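PDB 3KTA: chromosome partition protein Smc from Pyrococcus furiosus, which probably acts in chromosome condensation and partitioning, binding and hydrolysing ATP with an ABC-type head domain whose N-terminal part is this chain. Local coordinates for residues A[15-20]-A[66-71]; A[43-48]-A[80-85]. All blocks are in the same frame, centred on the assembly; numbering follows the deposited sequence.

Contact 1: A[15-20]-A[66-71]. With AP5 (bis(adenosine)-5'-pentaphosphate), chain E.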
ATOM      1  N   TYR A  15      12.722 -11.872  10.159  1.00 16.08           N
ATOM      2  CA  TYR A  15      13.915 -11.707   9.314  1.00 16.71           C
ATOM      3  C   TYR A  15      15.287 -12.005   9.935  1.00 19.33           C
ATOM      4  O   TYR A  15      16.318 -11.930   9.249  1.00 18.80           O
ATOM      5  CB  TYR A  15      13.884 -10.367   8.552  1.00 16.05           C
ATOM      6  CG  TYR A  15      12.957 -10.491   7.360  1.00 16.76           C
ATOM      7  CD1 TYR A  15      13.419 -10.980   6.141  1.00 18.42           C
ATOM      8  CD2 TYR A  15      11.612 -10.200   7.481  1.00 15.58           C
ATOM      9  CE1 TYR A  15      12.560 -11.137   5.056  1.00 16.54           C
ATOM     10  CE2 TYR A  15      10.749 -10.365   6.419  1.00 14.29           C
ATOM     11  CZ  TYR A  15      11.225 -10.833   5.213  1.00 16.58           C
ATOM     12  OH  TYR A  15      10.356 -10.992   4.161  1.00 17.09           O
ATOM     13  N   GLY A  16      15.281 -12.402  11.204  1.00 18.71           N
ATOM     14  CA  GLY A  16      16.479 -12.917  11.841  1.00 21.74           C
ATOM     15  C   GLY A  16      17.359 -11.839  12.430  1.00 25.27           C
ATOM     16  O   GLY A  16      17.033 -10.654  12.364  1.00 23.03           O
ATOM     17  N   ASN A  17      18.496 -12.255  12.983  1.00 24.81           N
ATOM     18  CA  ASN A  17      19.361 -11.349  13.738  1.00 27.35           C
ATOM     19  C   ASN A  17      20.317 -10.503  12.917  1.00 27.49           C
ATOM     20  O   ASN A  17      20.832  -9.497  13.408  1.00 37.73           O
ATOM     21  CB  ASN A  17      20.163 -12.140  14.773  1.00 27.90           C
ATOM     22  CG  ASN A  17      19.343 -12.506  15.988  1.00 36.22           C
ATOM     23  OD1 ASN A  17      18.543 -11.707  16.474  1.00 39.06           O
ATOM     24  ND2 ASN A  17      19.547 -13.716  16.498  1.00 43.54           N
ATOM     25  N   LYS A  18      20.581 -10.911  11.685  1.00 24.96           N
ATOM     26  CA  LYS A  18      21.536 -10.200  10.848  1.00 27.93           C
ATOM     27  C   LYS A  18      20.796  -9.208   9.956  1.00 28.63           C
ATOM     28  O   LYS A  18      19.591  -9.334   9.747  1.00 24.75           O
ATOM     29  CB  LYS A  18      22.349 -11.183  10.006  1.00 32.23           C
ATOM     30  CG  LYS A  18      21.680 -11.600   8.702  1.00 35.86           C
ATOM     31  N   LYS A  19      21.518  -8.214   9.447  1.00 30.24           N
ATOM     32  CA  LYS A  19      20.906  -7.166   8.632  1.00 24.00           C
ATOM     33  C   LYS A  19      20.496  -7.703   7.262  1.00 26.51           C
ATOM     34  O   LYS A  19      21.308  -8.288   6.547  1.00 30.28           O
ATOM     35  CB  LYS A  19      21.853  -5.967   8.513  1.00 29.94           C
ATOM     36  CG  LYS A  19      21.229  -4.708   7.902  1.00 29.59           C
ATOM     37  CD  LYS A  19      22.059  -3.455   8.221  1.00 29.33           C
ATOM     38  CE  LYS A  19      22.041  -3.134   9.720  1.00 32.87           C
ATOM     39  NZ  LYS A  19      22.670  -1.810  10.037  1.00 33.41           N
ATOM     40  N   VAL A  20      19.218  -7.520   6.927  1.00 21.13           N
ATOM     41  CA  VAL A  20      18.646  -7.940   5.652  1.00 22.98           C
ATOM     42  C   VAL A  20      18.401  -6.684   4.805  1.00 20.32           C
ATOM     43  O   VAL A  20      17.758  -5.755   5.273  1.00 19.33           O
ATOM     44  CB  VAL A  20      17.280  -8.665   5.868  1.00 17.65           C
ATOM     45  CG1 VAL A  20      16.573  -8.903   4.541  1.00 27.40           C
ATOM     46  CG2 VAL A  20      17.472  -9.992   6.596  1.00 25.10           C
ATOM     47  N   LEU A  66       7.664  -7.288  18.091  1.00 23.15           N
ATOM     48  CA  LEU A  66       8.233  -7.184  16.753  1.00 21.12           C
ATOM     49  C   LEU A  66       9.682  -7.655  16.710  1.00 20.33           C
ATOM     50  O   LEU A  66      10.287  -7.757  15.643  1.00 20.16           O
ATOM     51  CB  LEU A  66       8.147  -5.741  16.268  1.00 24.12           C
ATOM     52  CG  LEU A  66       6.749  -5.169  16.041  1.00 23.59           C
ATOM     53  CD1 LEU A  66       6.862  -3.718  15.618  1.00 22.83           C
ATOM     54  CD2 LEU A  66       5.998  -5.973  14.984  1.00 25.06           C
ATOM     55  N   ILE A  67      10.263  -7.909  17.877  1.00 20.80           N
ATOM     56  CA  ILE A  67      11.649  -8.329  17.921  1.00 20.14           C
ATOM     57  C   ILE A  67      11.774  -9.802  17.585  1.00 18.64           C
ATOM     58  O   ILE A  67      11.071 -10.639  18.166  1.00 22.79           O
ATOM     59  CB  ILE A  67      12.295  -8.031  19.285  1.00 21.81           C
ATOM     60  CG1 ILE A  67      12.248  -6.523  19.552  1.00 22.74           C
ATOM     61  CG2 ILE A  67      13.722  -8.529  19.297  1.00 22.79           C
ATOM     62  CD1 ILE A  67      12.771  -6.127  20.937  1.00 25.80           C
ATOM     63  N   PHE A  68      12.662 -10.096  16.643  1.00 20.03           N
ATOM     64  CA  PHE A  68      12.927 -11.458  16.207  1.00 18.19           C
ATOM     65  C   PHE A  68      13.172 -12.416  17.357  1.00 23.37           C
ATOM     66  O   PHE A  68      14.046 -12.198  18.195  1.00 22.92           O
ATOM     67  CB  PHE A  68      14.123 -11.509  15.274  1.00 20.81           C
ATOM     68  CG  PHE A  68      14.535 -12.900  14.913  1.00 23.36           C
ATOM     69  CD1 PHE A  68      13.711 -13.700  14.125  1.00 21.74           C
ATOM     70  CD2 PHE A  68      15.744 -13.419  15.360  1.00 24.56           C
ATOM     71  CE1 PHE A  68      14.098 -14.986  13.779  1.00 25.52           C
ATOM     72  CE2 PHE A  68      16.131 -14.710  15.020  1.00 24.00           C
ATOM     73  CZ  PHE A  68      15.303 -15.491  14.235  1.00 24.52           C
ATOM     74  N   ALA A  69      12.394 -13.489  17.364  1.00 23.28           N
ATOM     75  CA  ALA A  69      12.598 -14.604  18.268  1.00 27.44           C
ATOM     76  C   ALA A  69      12.224 -15.841  17.465  1.00 25.52           C
ATOM     77  O   ALA A  69      11.050 -16.054  17.170  1.00 32.32           O
ATOM     78  CB  ALA A  69      11.714 -14.461  19.469  1.00 29.82           C
ATOM     79  N   GLY A  70      13.227 -16.620  17.076  1.00 27.52           N
ATOM     80  CA  GLY A  70      13.021 -17.785  16.230  1.00 28.65           C
ATOM     81  C   GLY A  70      12.071 -18.807  16.820  1.00 35.91           C
ATOM     82  O   GLY A  70      11.221 -19.352  16.117  1.00 33.01           O
ATOM     83  N   SER A  71      12.219 -19.073  18.114  1.00 36.06           N
ATOM     84  CA  SER A  71      11.332 -19.992  18.817  1.00 36.83           C
ATOM     85  C   SER A  71      11.165 -19.560  20.270  1.00 41.06           C
ATOM     86  O   SER A  71      11.855 -18.649  20.740  1.00 38.03           O
ATOM     87  CB  SER A  71      11.872 -21.425  18.750  1.00 37.71           C
ATOM     88  OG  SER A  71      13.175 -21.510  19.310  1.00 46.35           O
TER
HETATM   89  PA  AP5 E 183      -2.042 -17.083   8.640  1.00 27.38           P
HETATM   90  O1A AP5 E 183      -1.840 -18.584   8.606  1.00 28.62           O
HETATM   91  O2A AP5 E 183      -1.904 -16.517  10.029  1.00 30.15           O
HETATM   92  O3A AP5 E 183      -0.968 -16.297   7.713  1.00 23.04           O
HETATM   93  PB  AP5 E 183      -0.474 -16.832   6.301  1.00 27.96           P
HETATM   94  O1B AP5 E 183      -1.621 -17.486   5.558  1.00 28.80           O
HETATM   95  O2B AP5 E 183       0.770 -17.671   6.408  1.00 22.92           O
HETATM   96  O3B AP5 E 183      -0.162 -15.337   5.781  1.00 20.64           O
HETATM   97  PG  AP5 E 183       0.564 -15.088   4.416  1.00 20.43           P
HETATM   98  O1G AP5 E 183       0.346 -16.278   3.502  1.00 24.94           O
HETATM   99  O2G AP5 E 183      -0.013 -13.817   3.876  1.00 15.13           O
HETATM  100  O3G AP5 E 183       2.083 -15.073   4.850  1.00 18.20           O
HETATM  101  PD  AP5 E 183       3.186 -13.952   4.632  1.00 15.36           P
HETATM  102  O1D AP5 E 183       4.150 -14.394   3.573  1.00 14.71           O
HETATM  103  O2D AP5 E 183       2.602 -12.575   4.436  1.00 14.10           O
HETATM  104  O3D AP5 E 183       3.931 -14.089   6.058  1.00 16.46           O
HETATM  105  PE  AP5 E 183       4.021 -12.948   7.202  1.00 15.42           P
HETATM  106  O1E AP5 E 183       4.815 -11.798   6.629  1.00 16.51           O
HETATM  107  O2E AP5 E 183       2.675 -12.641   7.752  1.00 14.05           O
HETATM  108  O5F AP5 E 183      -3.439 -16.674   7.951  1.00 23.61           O
HETATM  109  C5F AP5 E 183      -4.690 -16.697   8.613  1.00 25.22           C
HETATM  110  C4F AP5 E 183      -5.828 -16.269   7.684  1.00 23.63           C
HETATM  111  O4F AP5 E 183      -5.780 -14.864   7.507  1.00 23.31           O
HETATM  112  C3F AP5 E 183      -5.726 -16.864   6.286  1.00 23.20           C
HETATM  113  O3F AP5 E 183      -7.003 -16.858   5.682  1.00 23.68           O
HETATM  114  C2F AP5 E 183      -4.871 -15.848   5.562  1.00 23.90           C
HETATM  115  O2F AP5 E 183      -5.132 -15.836   4.175  1.00 21.67           O
HETATM  116  C1F AP5 E 183      -5.279 -14.537   6.220  1.00 22.35           C
HETATM  117  N9A AP5 E 183      -4.134 -13.643   6.447  1.00 20.15           N
HETATM  118  C8A AP5 E 183      -2.805 -13.970   6.429  1.00 21.41           C
HETATM  119  N7A AP5 E 183      -2.089 -12.862   6.721  1.00 18.78           N
HETATM  120  C5A AP5 E 183      -2.943 -11.832   6.917  1.00 19.26           C
HETATM  121  C6A AP5 E 183      -2.741 -10.493   7.222  1.00 20.49           C
HETATM  122  N6A AP5 E 183      -1.507  -9.982   7.241  1.00 18.50           N
HETATM  123  N1A AP5 E 183      -3.832  -9.672   7.359  1.00 20.55           N
HETATM  124  C2A AP5 E 183      -5.114 -10.169   7.203  1.00 23.87           C
HETATM  125  N3A AP5 E 183      -5.314 -11.498   6.896  1.00 22.70           N
HETATM  126  C4A AP5 E 183      -4.238 -12.313   6.749  1.00 19.79           C
HETATM  127  O5J AP5 E 183       4.977 -13.739   8.226  1.00 15.27           O
HETATM  128  C5J AP5 E 183       4.439 -14.652   9.164  1.00 18.73           C
HETATM  129  C4J AP5 E 183       5.615 -15.289   9.880  1.00 15.74           C
HETATM  130  O4J AP5 E 183       6.325 -14.274  10.586  1.00 16.78           O
HETATM  131  C3J AP5 E 183       5.142 -16.311  10.920  1.00 19.46           C
HETATM  132  O3J AP5 E 183       5.914 -17.480  10.791  1.00 21.10           O
HETATM  133  C2J AP5 E 183       5.459 -15.615  12.221  1.00 21.26           C
HETATM  134  O2J AP5 E 183       5.673 -16.521  13.292  1.00 21.74           O
HETATM  135  C1J AP5 E 183       6.684 -14.795  11.846  1.00 16.94           C
HETATM  136  N9B AP5 E 183       6.921 -13.761  12.861  1.00 18.65           N
HETATM  137  C8B AP5 E 183       6.156 -12.677  13.199  1.00 19.01           C
HETATM  138  N7B AP5 E 183       6.769 -12.018  14.209  1.00 20.38           N
HETATM  139  C5B AP5 E 183       7.910 -12.684  14.513  1.00 19.71           C
HETATM  140  C6B AP5 E 183       8.910 -12.475  15.455  1.00 20.02           C
HETATM  141  N6B AP5 E 183       8.784 -11.514  16.363  1.00 23.57           N
HETATM  142  N1B AP5 E 183       9.957 -13.356  15.507  1.00 18.32           N
HETATM  143  C2B AP5 E 183      10.044 -14.441  14.662  1.00 18.94           C
HETATM  144  N3B AP5 E 183       9.047 -14.642  13.730  1.00 19.93           N
HETATM  145  C4B AP5 E 183       8.011 -13.778  13.674  1.00 20.44           C
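The ring of Phe68 lies between two stretches of backbone: Gly16 CA sits over the centre of one face, 3.4 Å from the ring centroid of Phe68 in a CH-pi contact, and the amide N of Gly70 covers the rim of the opposite face. At the edge stands the carboxamide of Asn17, turned 88° to the ring, with ND2 near the ring plane and OD1 3.5 Å from Phe68 CD2. Gly16 suits this position because a CB would be jammed against the preceding carbonyl O, given its positive phi of 86°. With CG of Phe68 placed anti to the backbone N (chi1 174°), the ring reaches the 15-20 loop while the flanking backbone reads one adenine of AP5. That adenine gives N6B to Ile67 O at 3.0 Å and takes Ala69 N on N1B at 3.1 Å, a two-bond grip on its Watson-Crick edge made by backbone alone. Val145 of the neighbouring chain also packs on Phe68. The 15-20 loop joins strand 3-10 to strand 20-23, and the 66-71 loop lies between helix 39-49 and strand 80-87; Tyr15 rests on Asn41 and Ile42 of that helix, its OH hydrogen-bonded to Gly38 O.

Contact 2: A[43-48]-A[80-85]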
ATOM      1  N   GLY A  43       5.900  -5.259   4.584  1.00 10.38           N
ATOM      2  CA  GLY A  43       4.983  -4.155   4.760  1.00 13.52           C
ATOM      3  C   GLY A  43       5.003  -3.644   6.185  1.00 13.84           C
ATOM      4  O   GLY A  43       4.948  -2.438   6.412  1.00 13.39           O
ATOM      5  N   ASP A  44       5.075  -4.553   7.157  1.00 12.67           N
ATOM      6  CA  ASP A  44       5.078  -4.112   8.547  1.00 12.40           C
ATOM      7  C   ASP A  44       6.350  -3.328   8.878  1.00 12.67           C
ATOM      8  O   ASP A  44       6.313  -2.414   9.714  1.00 14.17           O
ATOM      9  CB  ASP A  44       4.914  -5.299   9.503  1.00 12.86           C
ATOM     10  CG  ASP A  44       3.562  -5.964   9.370  0.76 15.26           C
ATOM     11  OD1 ASP A  44       2.596  -5.262   9.001  1.00 16.60           O
ATOM     12  OD2 ASP A  44       3.477  -7.183   9.628  0.79 16.58           O
ATOM     13  N   ALA A  45       7.452  -3.671   8.213  1.00 13.59           N
ATOM     14  CA  ALA A  45       8.709  -2.928   8.389  1.00 13.53           C
ATOM     15  C   ALA A  45       8.528  -1.484   7.946  1.00 14.27           C
ATOM     16  O   ALA A  45       9.046  -0.557   8.575  1.00 14.49           O
ATOM     17  CB  ALA A  45       9.850  -3.604   7.628  1.00 12.75           C
ATOM     18  N   ILE A  46       7.774  -1.284   6.874  1.00 11.32           N
ATOM     19  CA  ILE A  46       7.473   0.061   6.394  1.00 12.04           C
ATOM     20  C   ILE A  46       6.580   0.823   7.381  1.00 14.95           C
ATOM     21  O   ILE A  46       6.872   1.965   7.724  1.00 14.73           O
ATOM     22  CB  ILE A  46       6.848   0.023   4.994  1.00 11.84           C
ATOM     23  CG1 ILE A  46       7.849  -0.587   4.007  1.00 14.55           C
ATOM     24  CG2 ILE A  46       6.380   1.437   4.573  1.00 13.74           C
ATOM     25  CD1 ILE A  46       7.248  -0.893   2.639  1.00 13.51           C
ATOM     26  N   LEU A  47       5.502   0.191   7.844  1.00 11.77           N
ATOM     27  CA  LEU A  47       4.648   0.814   8.853  1.00 14.59           C
ATOM     28  C   LEU A  47       5.469   1.231  10.080  1.00 16.77           C
ATOM     29  O   LEU A  47       5.288   2.332  10.645  1.00 16.61           O
ATOM     30  CB  LEU A  47       3.564  -0.169   9.308  1.00 16.10           C
ATOM     31  CG  LEU A  47       2.511  -0.525   8.260  1.00 22.37           C
ATOM     32  CD1 LEU A  47       1.497  -1.502   8.850  1.00 23.11           C
ATOM     33  CD2 LEU A  47       1.824   0.719   7.773  1.00 27.43           C
ATOM     34  N   PHE A  48       6.361   0.338  10.496  1.00 12.83           N
ATOM     35  CA  PHE A  48       7.156   0.537  11.711  1.00 12.81           C
ATOM     36  C   PHE A  48       8.101   1.721  11.582  1.00 15.39           C
ATOM     37  O   PHE A  48       8.118   2.617  12.439  1.00 15.48           O
ATOM     38  CB  PHE A  48       7.950  -0.738  11.988  1.00 13.02           C
ATOM     39  CG  PHE A  48       8.907  -0.632  13.138  1.00 15.33           C
ATOM     40  CD1 PHE A  48       8.448  -0.662  14.441  1.00 15.42           C
ATOM     41  CD2 PHE A  48      10.270  -0.549  12.906  1.00 14.71           C
ATOM     42  CE1 PHE A  48       9.348  -0.588  15.511  1.00 17.82           C
ATOM     43  CE2 PHE A  48      11.168  -0.485  13.964  1.00 18.59           C
ATOM     44  CZ  PHE A  48      10.698  -0.508  15.259  1.00 16.83           C
ATOM     45  N   ALA A  80      14.711  -4.600  17.661  1.00 22.23           N
ATOM     46  CA  ALA A  80      14.356  -4.639  16.240  1.00 21.17           C
ATOM     47  C   ALA A  80      14.665  -3.284  15.619  1.00 19.89           C
ATOM     48  O   ALA A  80      14.351  -2.245  16.191  1.00 21.36           O
ATOM     49  CB  ALA A  80      12.885  -4.981  16.072  1.00 21.37           C
ATOM     50  N   GLU A  81      15.277  -3.296  14.443  1.00 17.50           N
ATOM     51  CA  GLU A  81      15.593  -2.050  13.762  1.00 18.02           C
ATOM     52  C   GLU A  81      15.251  -2.087  12.273  1.00 17.83           C
ATOM     53  O   GLU A  81      15.524  -3.068  11.588  1.00 19.88           O
ATOM     54  CB  GLU A  81      17.070  -1.732  13.938  1.00 19.51           C
ATOM     55  CG  GLU A  81      17.539  -0.496  13.195  1.00 22.77           C
ATOM     56  CD  GLU A  81      18.986  -0.183  13.505  0.64 24.88           C
ATOM     57  OE1 GLU A  81      19.262   0.265  14.637  0.88 25.61           O
ATOM     58  OE2 GLU A  81      19.839  -0.388  12.623  0.51 27.53           O
ATOM     59  N   VAL A  82      14.665  -1.002  11.781  1.00 14.11           N
ATOM     60  CA  VAL A  82      14.431  -0.848  10.351  1.00 14.03           C
ATOM     61  C   VAL A  82      15.000   0.487   9.902  1.00 13.13           C
ATOM     62  O   VAL A  82      14.804   1.507  10.576  1.00 15.51           O
ATOM     63  CB  VAL A  82      12.927  -0.904  10.019  1.00 15.45           C
ATOM     64  CG1 VAL A  82      12.687  -0.713   8.514  1.00 14.90           C
ATOM     65  CG2 VAL A  82      12.347  -2.247  10.477  1.00 14.64           C
ATOM     66  N   ALA A  83      15.722   0.463   8.787  1.00 15.21           N
ATOM     67  CA  ALA A  83      16.133   1.690   8.120  1.00 15.22           C
ATOM     68  C   ALA A  83      15.472   1.751   6.752  1.00 14.67           C
ATOM     69  O   ALA A  83      15.428   0.753   6.027  1.00 15.81           O
ATOM     70  CB  ALA A  83      17.645   1.752   7.981  1.00 17.62           C
ATOM     71  N   ILE A  84      14.948   2.920   6.400  1.00 14.04           N
ATOM     72  CA  ILE A  84      14.346   3.112   5.095  1.00 12.83           C
ATOM     73  C   ILE A  84      15.109   4.214   4.348  1.00 14.51           C
ATOM     74  O   ILE A  84      15.418   5.270   4.922  1.00 15.24           O
ATOM     75  CB  ILE A  84      12.824   3.406   5.213  1.00 12.71           C
ATOM     76  CG1 ILE A  84      12.170   3.413   3.822  1.00 14.52           C
ATOM     77  CG2 ILE A  84      12.562   4.731   5.982  1.00 13.98           C
ATOM     78  CD1 ILE A  84      10.639   3.415   3.879  1.00 14.61           C
ATOM     79  N   TYR A  85      15.471   3.939   3.102  1.00 12.93           N
ATOM     80  CA  TYR A  85      16.263   4.877   2.293  1.00 14.21           C
ATOM     81  C   TYR A  85      15.376   5.458   1.191  1.00 16.13           C
ATOM     82  O   TYR A  85      14.916   4.725   0.299  1.00 14.78           O
ATOM     83  CB  TYR A  85      17.478   4.157   1.688  1.00 15.80           C
ATOM     84  CG  TYR A  85      18.490   3.711   2.725  1.00 15.85           C
ATOM     85  CD1 TYR A  85      18.202   2.681   3.608  1.00 15.67           C
ATOM     86  CD2 TYR A  85      19.716   4.340   2.835  1.00 21.13           C
ATOM     87  CE1 TYR A  85      19.118   2.273   4.575  1.00 20.70           C
ATOM     88  CE2 TYR A  85      20.641   3.943   3.800  1.00 22.61           C
ATOM     89  CZ  TYR A  85      20.333   2.913   4.666  1.00 24.04           C
ATOM     90  OH  TYR A  85      21.251   2.512   5.623  1.00 27.19           O
TER
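Val82 points from its strand at two residues one helical turn apart, Ala45 and Phe48, and one methyl, CG2, touches both, while CG1 turns to Ala45. CG2 of Val82 meets Phe48 CD2 at 3.6 Å and also Ala45 CB at 4.0 Å. CG1 of Val82 instead comes up to the backbone, 3.6 Å from Ala45 O. The phenyl ring directs an edge at the valine, with Val82 CB near the ring plane and CG2 approaching obliquely. Farther along the ring, Phe48 CZ comes to 4.2 Å from Ala80 O. The ring gets there because Phe48 CG is anti to the backbone N (chi1 175°), which throws it from the helix toward the strand; an alanine here would probably leave a gap beside Val82 CG2 and near Ala80 O. Helix and strand cross nearly at right angles, 84° between their directions, with axes 8.5 Å apart. This is the helix that follows the P-loop of the ABC ATPase fold, its first turn supplying the ATP-binding residues Lys39, Ser40 and Asn41, laid across the antiparallel sheet in which strand 80-87 runs between strands 3-10 and 99-106. Around the first contacts, Phe12 touches Ala45, Val82 and the Phe48 ring, while Val106, Met58 and Leu66 also pack on Phe48. Arg104 NH1 bonds to Phe48 O, and the backbone of that same arginine pairs with Val82, tying the helix to the strand next door. Away from this contact, Asp44 OD2 holds Lys13 and Arg59 in salt bridges, and Arg59 in turn bonds AP5. Glu81, whose CB points away from the helix, forms salt bridges through OE1 with Arg103 and Arg105.

How the contacts relate
The two contacts interleave along the chain in the order 15-20, 43-48, 66-71, 80-85, so the connection closed by contact 1 starts before helix 39-49 and that of contact 2 ends on the strand entered after the 66-71 loop. Their centres are about 13 Å apart and they touch directly: Leu66 CD1 lies 3.6 Å from Phe48 CD1, and Ile67 CG1 lies 3.7 Å from Ala80 N. The centre of contact 2 is about 5 Å from the centre of the chain, that of contact 1 about 17 Å, where AP5 binds. Helix 39-49, whose start binds ATP, thus shares one continuous packing with the adenine-binding loop and the antiparallel sheet of the ABC head.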